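Side-chain contacts in sporulation inhibitor of replication protein SirA (Bacillus subtilis, PDB 4TPS), which inhibits DNA replication initiation during sporulation, preventing overinitiation and enforcing diploidy, and binds domain I of the initiator DnaA: residues Asn22-Phe25 with Gly26-Ser29; Glu49-Glu52 with Lys53-Tyr57; Pro63-His66 with Met67-Leu71. One frame throughout, in Å; residues are numbered along the deposited sequence. Where two conformers were deposited one is given.

Contact 1: Asn22-Phe25 with Gly26-Ser29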
loop_
_atom_site.group_PDB
_atom_site.type_symbol
_atom_site.label_atom_id
_atom_site.label_comp_id
_atom_site.label_asym_id
_atom_site.label_seq_id
_atom_site.Cartn_x
_atom_site.Cartn_y
_atom_site.Cartn_z
ATOM N N ASN A 22 -5.729 0.089 9.876
ATOM C CA ASN A 22 -6.225 -0.697 10.975
ATOM C C ASN A 22 -5.655 -2.107 11.009
ATOM O O ASN A 22 -5.206 -2.602 12.052
ATOM C CB ASN A 22 -7.748 -0.599 10.972
ATOM C CG ASN A 22 -8.216 0.777 11.460
ATOM O OD1 ASN A 22 -7.480 1.477 12.184
ATOM N ND2 ASN A 22 -9.408 1.188 11.056
ATOM N N HIS A 23 -5.695 -2.771 9.874
ATOM C CA HIS A 23 -5.200 -4.136 9.780
ATOM C C HIS A 23 -3.719 -4.240 10.207
ATOM O O HIS A 23 -3.375 -5.194 10.859
ATOM C CB HIS A 23 -5.391 -4.680 8.368
ATOM C CG HIS A 23 -5.072 -6.134 8.219
ATOM N ND1 HIS A 23 -5.784 -7.125 8.869
ATOM C CD2 HIS A 23 -4.117 -6.774 7.490
ATOM C CE1 HIS A 23 -5.298 -8.309 8.536
ATOM N NE2 HIS A 23 -4.297 -8.129 7.691
ATOM N N TYR A 24 -2.888 -3.249 9.849
ATOM C CA TYR A 24 -1.489 -3.274 10.138
ATOM C C TYR A 24 -1.102 -2.402 11.328
ATOM O O TYR A 24 0.090 -2.155 11.517
ATOM C CB TYR A 24 -0.692 -2.863 8.880
ATOM C CG TYR A 24 -0.565 -4.029 7.938
ATOM C CD1 TYR A 24 0.358 -5.028 8.198
ATOM C CD2 TYR A 24 -1.329 -4.123 6.803
ATOM C CE1 TYR A 24 0.465 -6.152 7.363
ATOM C CE2 TYR A 24 -1.211 -5.244 5.957
ATOM C CZ TYR A 24 -0.326 -6.263 6.278
ATOM O OH TYR A 24 -0.155 -7.357 5.494
ATOM N N PHE A 25 -2.090 -1.992 12.170
ATOM C CA PHE A 25 -1.772 -1.299 13.397
ATOM C C PHE A 25 -0.829 -2.168 14.264
ATOM O O PHE A 25 -1.140 -3.323 14.524
ATOM C CB PHE A 25 -3.058 -1.071 14.227
ATOM C CG PHE A 25 -2.784 -0.516 15.641
ATOM C CD1 PHE A 25 -2.244 0.715 15.751
ATOM C CD2 PHE A 25 -3.066 -1.230 16.791
ATOM C CE1 PHE A 25 -1.977 1.306 17.020
ATOM C CE2 PHE A 25 -2.784 -0.711 18.054
ATOM C CZ PHE A 25 -2.248 0.576 18.169
ATOM N N GLY A 26 0.318 -1.631 14.711
ATOM C CA GLY A 26 1.255 -2.454 15.453
ATOM C C GLY A 26 2.135 -3.383 14.633
ATOM O O GLY A 26 2.933 -4.136 15.183
ATOM N N ARG A 27 1.943 -3.353 13.329
ATOM C CA ARG A 27 2.707 -4.168 12.400
ATOM C C ARG A 27 3.125 -3.302 11.222
ATOM O O ARG A 27 3.262 -3.792 10.075
ATOM C CB ARG A 27 1.823 -5.344 11.920
ATOM C CG ARG A 27 1.450 -6.368 12.951
ATOM C CD ARG A 27 1.023 -7.635 12.234
ATOM N NE ARG A 27 -0.309 -7.510 11.639
ATOM C CZ ARG A 27 -0.748 -8.173 10.562
ATOM N NH1 ARG A 27 0.010 -9.038 9.887
ATOM N NH2 ARG A 27 -1.993 -7.967 10.161
ATOM N N GLU A 28 3.367 -2.008 11.468
ATOM C CA GLU A 28 3.668 -1.071 10.372
ATOM C C GLU A 28 4.973 -1.397 9.627
ATOM O O GLU A 28 5.181 -0.985 8.433
ATOM C CB GLU A 28 3.665 0.383 10.851
ATOM C CG GLU A 28 2.260 0.870 11.275
ATOM C CD GLU A 28 1.871 0.605 12.700
ATOM O OE1 GLU A 28 2.642 -0.127 13.411
ATOM O OE2 GLU A 28 0.787 1.146 13.080
ATOM N N SER A 29 5.870 -2.139 10.283
ATOM C CA SER A 29 7.081 -2.603 9.584
ATOM C C SER A 29 6.756 -3.400 8.325
ATOM O O SER A 29 7.478 -3.355 7.365
ATOM C CB SER A 29 7.924 -3.446 10.545
ATOM O OG SER A 29 7.234 -4.641 10.877
HETATM O O HOH W 1 -2.140 -5.658 13.389
#

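Contact 2: Glu49-Glu52 with Lys53-Tyr57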
loop_
_atom_site.group_PDB
_atom_site.type_symbol
_atom_site.label_atom_id
_atom_site.label_comp_id
_atom_site.label_asym_id
_atom_site.label_seq_id
_atom_site.Cartn_x
_atom_site.Cartn_y
_atom_site.Cartn_z
ATOM N N GLU A 49 5.587 -6.157 -10.197
ATOM C CA GLU A 49 4.275 -5.730 -10.704
ATOM C C GLU A 49 3.101 -5.984 -9.691
ATOM O O GLU A 49 2.188 -5.152 -9.554
ATOM C CB GLU A 49 3.992 -6.403 -12.033
ATOM C CG GLU A 49 4.808 -5.788 -13.143
ATOM C CD GLU A 49 4.863 -6.619 -14.398
ATOM O OE1 GLU A 49 5.500 -6.090 -15.336
ATOM O OE2 GLU A 49 4.303 -7.764 -14.446
ATOM N N MET A 50 3.174 -7.119 -8.980
ATOM C CA MET A 50 2.213 -7.455 -7.921
ATOM C C MET A 50 2.309 -6.429 -6.812
ATOM O O MET A 50 1.314 -5.967 -6.255
ATOM C CB MET A 50 2.494 -8.821 -7.289
ATOM C CG MET A 50 1.803 -9.960 -7.932
ATOM S SD MET A 50 0.053 -9.711 -7.661
ATOM C CE MET A 50 -0.288 -9.303 -9.380
ATOM N N THR A 51 3.542 -6.109 -6.449
ATOM C CA THR A 51 3.791 -5.143 -5.373
ATOM C C THR A 51 3.199 -3.747 -5.744
ATOM O O THR A 51 2.514 -3.115 -4.936
ATOM C CB THR A 51 5.304 -5.092 -5.046
ATOM O OG1 THR A 51 5.713 -6.372 -4.548
ATOM C CG2 THR A 51 5.597 -3.986 -3.999
ATOM N N GLU A 52 3.434 -3.335 -6.970
ATOM C CA GLU A 52 2.881 -2.071 -7.445
ATOM C C GLU A 52 1.336 -2.036 -7.399
ATOM O O GLU A 52 0.737 -1.039 -6.980
ATOM C CB GLU A 52 3.352 -1.779 -8.835
ATOM C CG GLU A 52 2.912 -0.450 -9.406
ATOM C CD GLU A 52 3.614 -0.211 -10.737
ATOM O OE1 GLU A 52 3.434 -1.003 -11.681
ATOM O OE2 GLU A 52 4.364 0.748 -10.855
ATOM N N LYS A 53 0.709 -3.136 -7.832
ATOM C CA LYS A 53 -0.752 -3.263 -7.757
ATOM C C LYS A 53 -1.281 -3.198 -6.307
ATOM O O LYS A 53 -2.265 -2.545 -6.018
ATOM C CB LYS A 53 -1.205 -4.548 -8.464
ATOM C CG LYS A 53 -2.587 -4.453 -8.954
ATOM C CD LYS A 53 -2.876 -5.460 -10.087
ATOM C CE LYS A 53 -3.093 -4.801 -11.469
ATOM N NZ LYS A 53 -4.417 -4.103 -11.678
ATOM N N GLN A 54 -0.600 -3.870 -5.402
ATOM C CA GLN A 54 -0.938 -3.854 -4.029
ATOM C C GLN A 54 -0.849 -2.452 -3.436
ATOM O O GLN A 54 -1.764 -1.988 -2.712
ATOM C CB GLN A 54 -0.071 -4.820 -3.259
ATOM C CG GLN A 54 -0.306 -6.294 -3.627
ATOM C CD GLN A 54 0.645 -7.286 -3.031
ATOM O OE1 GLN A 54 1.707 -6.955 -2.530
ATOM N NE2 GLN A 54 0.293 -8.567 -3.154
ATOM N N ILE A 55 0.278 -1.773 -3.713
ATOM C CA ILE A 55 0.428 -0.369 -3.262
ATOM C C ILE A 55 -0.676 0.531 -3.764
ATOM O O ILE A 55 -1.262 1.310 -2.986
ATOM C CB ILE A 55 1.825 0.151 -3.658
ATOM C CG1 ILE A 55 2.836 -0.496 -2.704
ATOM C CG2 ILE A 55 1.881 1.671 -3.592
ATOM C CD1 ILE A 55 4.254 -0.257 -3.133
ATOM N N GLN A 56 -1.052 0.394 -5.025
ATOM C CA GLN A 56 -2.161 1.182 -5.584
ATOM C C GLN A 56 -3.499 0.909 -4.809
ATOM O O GLN A 56 -4.279 1.816 -4.519
ATOM C CB GLN A 56 -2.307 0.871 -7.095
ATOM C CG GLN A 56 -1.107 1.394 -7.931
ATOM C CD GLN A 56 -1.062 0.964 -9.423
ATOM O OE1 GLN A 56 -1.699 -0.023 -9.872
ATOM N NE2 GLN A 56 -0.269 1.708 -10.204
ATOM N N TYR A 57 -3.726 -0.347 -4.464
ATOM C CA TYR A 57 -4.922 -0.764 -3.777
ATOM C C TYR A 57 -5.042 -0.242 -2.355
ATOM O O TYR A 57 -6.129 0.177 -1.921
ATOM C CB TYR A 57 -5.060 -2.288 -3.862
ATOM C CG TYR A 57 -6.419 -2.804 -3.406
ATOM C CD1 TYR A 57 -6.733 -2.961 -2.061
ATOM C CD2 TYR A 57 -7.398 -3.119 -4.330
ATOM C CE1 TYR A 57 -8.011 -3.436 -1.662
ATOM C CE2 TYR A 57 -8.646 -3.592 -3.944
ATOM C CZ TYR A 57 -8.948 -3.748 -2.631
ATOM O OH TYR A 57 -10.161 -4.246 -2.197
#

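Contact 3: Pro63-His66 with Met67-Leu71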
loop_
_atom_site.group_PDB
_atom_site.type_symbol
_atom_site.label_atom_id
_atom_site.label_comp_id
_atom_site.label_asym_id
_atom_site.label_seq_id
_atom_site.Cartn_x
_atom_site.Cartn_y
_atom_site.Cartn_z
ATOM N N PRO A 63 -4.895 14.379 -2.294
ATOM C CA PRO A 63 -5.919 15.379 -2.705
ATOM C C PRO A 63 -5.218 16.658 -3.102
ATOM O O PRO A 63 -4.937 17.507 -2.272
ATOM C CB PRO A 63 -6.816 15.516 -1.438
ATOM C CG PRO A 63 -5.854 15.173 -0.319
ATOM C CD PRO A 63 -4.867 14.168 -0.834
ATOM N N ILE A 64 -4.853 16.729 -4.385
ATOM C CA ILE A 64 -3.874 17.739 -4.838
ATOM C C ILE A 64 -4.367 19.166 -4.579
ATOM O O ILE A 64 -3.633 20.022 -4.030
ATOM C CB ILE A 64 -3.531 17.558 -6.333
ATOM C CG1 ILE A 64 -2.905 16.155 -6.612
ATOM C CG2 ILE A 64 -2.583 18.666 -6.793
ATOM C CD1 ILE A 64 -1.560 15.925 -5.995
ATOM N N LEU A 65 -5.581 19.479 -5.033
ATOM C CA LEU A 65 -6.064 20.850 -4.870
ATOM C C LEU A 65 -6.173 21.258 -3.366
ATOM O O LEU A 65 -5.755 22.363 -2.983
ATOM C CB LEU A 65 -7.372 21.068 -5.603
ATOM C CG LEU A 65 -7.977 22.471 -5.405
ATOM C CD1 LEU A 65 -7.041 23.547 -5.903
ATOM C CD2 LEU A 65 -9.349 22.631 -6.059
ATOM N N HIS A 66 -6.659 20.339 -2.539
ATOM C CA HIS A 66 -6.732 20.551 -1.107
ATOM C C HIS A 66 -5.327 20.846 -0.544
ATOM O O HIS A 66 -5.137 21.765 0.230
ATOM C CB HIS A 66 -7.382 19.329 -0.460
ATOM C CG HIS A 66 -7.687 19.454 1.000
ATOM N ND1 HIS A 66 -8.184 20.597 1.585
ATOM C CD2 HIS A 66 -7.601 18.540 1.996
ATOM C CE1 HIS A 66 -8.346 20.394 2.877
ATOM N NE2 HIS A 66 -8.026 19.150 3.152
ATOM N N MET A 67 -4.359 20.051 -0.968
ATOM C CA MET A 67 -2.954 20.253 -0.508
ATOM C C MET A 67 -2.460 21.624 -0.930
ATOM O O MET A 67 -1.818 22.304 -0.131
ATOM C CB MET A 67 -2.049 19.146 -1.012
ATOM C CG MET A 67 -2.177 17.841 -0.287
ATOM S SD MET A 67 -2.015 18.001 1.507
ATOM C CE MET A 67 -0.452 18.775 1.577
ATOM N N HIS A 68 -2.691 22.009 -2.201
ATOM C CA HIS A 68 -2.223 23.287 -2.686
ATOM C C HIS A 68 -2.771 24.405 -1.792
ATOM O O HIS A 68 -2.034 25.317 -1.394
ATOM C CB HIS A 68 -2.678 23.583 -4.089
ATOM C CG HIS A 68 -1.881 22.935 -5.154
ATOM N ND1 HIS A 68 -0.534 23.139 -5.298
ATOM C CD2 HIS A 68 -2.259 22.180 -6.213
ATOM C CE1 HIS A 68 -0.097 22.502 -6.369
ATOM N NE2 HIS A 68 -1.129 21.924 -6.945
ATOM N N GLN A 69 -4.075 24.348 -1.498
ATOM C CA GLN A 69 -4.690 25.379 -0.683
ATOM C C GLN A 69 -4.079 25.469 0.706
ATOM O O GLN A 69 -3.744 26.564 1.191
ATOM C CB GLN A 69 -6.172 25.162 -0.641
ATOM C CG GLN A 69 -6.773 25.300 -2.044
ATOM C CD GLN A 69 -8.226 24.853 -2.178
ATOM O OE1 GLN A 69 -8.682 23.928 -1.500
ATOM N NE2 GLN A 69 -8.961 25.502 -3.105
ATOM N N ARG A 70 -3.954 24.319 1.343
ATOM C CA ARG A 70 -3.382 24.265 2.673
ATOM C C ARG A 70 -1.918 24.690 2.743
ATOM O O ARG A 70 -1.500 25.423 3.693
ATOM C CB ARG A 70 -3.562 22.849 3.259
ATOM C CG ARG A 70 -4.998 22.450 3.534
ATOM C CD ARG A 70 -5.552 23.264 4.698
ATOM N NE ARG A 70 -6.931 22.892 5.078
ATOM C CZ ARG A 70 -7.262 22.011 6.019
ATOM N NH1 ARG A 70 -6.342 21.371 6.736
ATOM N NH2 ARG A 70 -8.554 21.780 6.270
ATOM N N LEU A 71 -1.161 24.277 1.750
ATOM C CA LEU A 71 0.252 24.701 1.671
ATOM C C LEU A 71 0.399 26.204 1.489
ATOM O O LEU A 71 1.203 26.850 2.179
ATOM C CB LEU A 71 0.959 23.962 0.535
ATOM C CG LEU A 71 1.226 22.469 0.809
ATOM C CD1 LEU A 71 1.499 21.765 -0.518
ATOM C CD2 LEU A 71 2.377 22.293 1.779
HETATM O O HOH W 2 -8.660 23.246 0.992
#

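Contact 1: Asn22-Phe25 with Gly26-Ser29
The guanidinium of Arg27 touches both His23 and Tyr24, turning a different side to each. Arg27 NH2 lies over one face of the His23 ring, displaced toward its rim. The imidazole and guanidinium planes are steeply inclined, 77° apart. Against Tyr24 the guanidinium lies much flatter, with the planes 27° apart. Tyr24 CE1 stands over one guanidinium face, 3.9 Å from Arg27 NH1. The bend at chi3 of Arg27 (-75°) turns the end of the chain back over the preceding residues.

Arg27 NH2 also donates to the backbone His23 O at 3.2 Å. It approaches from above the carbonyl plane and not on a lone pair. A water ties the same corner together. It donates to His23 O and to Phe25 O, and it accepts from Arg27 NE at 3.1 Å. His23 O is therefore gripped twice, by the guanidinium and by the water. In the assembly His23 NE2 is hydrogen-bonded to an acidic side chain of the chain of another protein. The Tyr24 ring meets an aromatic side chain of the same partner chain with nearly parallel planes.

Glu28 folds back on the other flank, its chain bent at chi2. Its OE2 comes to 3.6 Å from Phe25 CA and takes a weak bond from Gly26 N at 3.3 Å. Trp144 NE1 is the stronger partner of this oxygen. The side chains of Glu28 and Phe25 lie side by side and point the same way, their flat groups steeply inclined.

Tyr24 is the first residue to leave the helix that ends at His23. Arg27 N donates to Tyr24 O at 2.9 Å, closing a type II beta turn from Tyr24 to Arg27. Gly26 holds the positive-phi position characteristic of that turn, which links helix 18-23 to helix 28-39.

Contact 2: Glu49-Glu52 with Lys53-Tyr57
Glu52 and Gln56 leave the helix with different first torsions. Glu52 carries CG opposite its backbone N (chi1 -176°), whereas Gln56 carries CG opposite its carbonyl carbon (chi1 -68°). Both chains are extended beyond CG, and they slant across one another. Gln56 NE2 comes to 3.9 Å from Glu52 CG, so the amide nitrogen meets the methylene part of the glutamate. The carboxylate and amide planes are nearly parallel, but they do not stack. The polar end of Glu52 has its partner on the neighbouring helix, where OE2 is hydrogen-bonded to Tyr38 OH.

Thr51 and Ile55 make the apolar pair. Thr51 CG2 touches Ile55 CD1 at 4.1 Å, methyl to methyl. The threonine hydroxyl turns to its own helix and bonds to Gln47 O. Thr51 and Gln54 pack on Leu34, and Ile55 packs on Phe35 and Tyr38, all of helix 28-39.

The side chain of Gln54 lies close over a backbone carbonyl, with its CG 3.1 Å from Met50 O. Gln56 does the same two residues on, its CG 3.2 Å from Glu52 O. The amide oxygen of Gln54 is hydrogen-bonded to a polar side chain of the chain of another protein. Met50 packs on a polar side chain of that chain.

Four main-chain bonds run under these side chains, from Lys53 N through Gln56 N to Glu49 O through Glu52 O. Ile55 N to Thr51 O is the straightest at 171°, with a length of 2.9 Å.

The chemistry across the contact is mainly that of helical backbone bonding and carbon packing. The polar ends find their partners outside the two segments. Glu49 forms a salt bridge with Lys45, Glu52 reaches Tyr38, and Gln54 reaches the other protein. One stretch of helix thus serves both an intrachain helix packing and a protein interface.

Contact 3: Pro63-His66 with Met67-Leu71
Met67 N bonds to Pro63 O at 2.9 Å, the first of four i to i+4 backbone bonds that run to Arg70 N and His66 O. These are the first two turns of helix 64-75, with Pro63 at its N-cap. The helix packs on strand 96-103 and helix 116-128.

His66 and Arg70 lie side by side and point the same way. With CG opposite its backbone N (chi1 -173°), His66 swings its ring along the helix toward Arg70. His66 CE1 then stands over one guanidinium face, 3.6 Å from Arg70 NE, with the planes 70° apart. An alanine in place of Arg70 removes CG and the guanidinium and would probably leave one face of the His66 ring without its neighbour and the imidazole freer to turn.

Ile64 and His68 also run alongside each other, Ile64 CG2 lying 3.6 Å from His68 NE2. The other ring nitrogen, His68 ND1, is hydrogen-bonded to Tyr87 OH. Leu65 and Gln69 meet at a slant, Leu65 CD1 being 3.9 Å from Gln69 NE2.

A water links the two segments. It lies in the plane of the His66 ring, 2.8 Å from ND1, and donates to Gln69 OE1 at 2.6 Å.

In the fold
The three contacts follow one another along the chain without touching. Contact 1 lies where helix 18-23 passes into helix 28-39, and contact 2 lies on the next helix, 45-58. Their centres are 18 Å apart and their nearest atoms about 8 Å. Helix 28-39 joins them: Tyr24 packs on its Val30 and Met31, while contact 2 packs further along it. Both contacts are also touched by the chain of another protein. Contact 3 has no such neighbour in the assembly. Its centre is 27 Å from that of contact 1 and 25 Å from that of contact 2. The interface with the other protein thus draws on contacts 1 and 2.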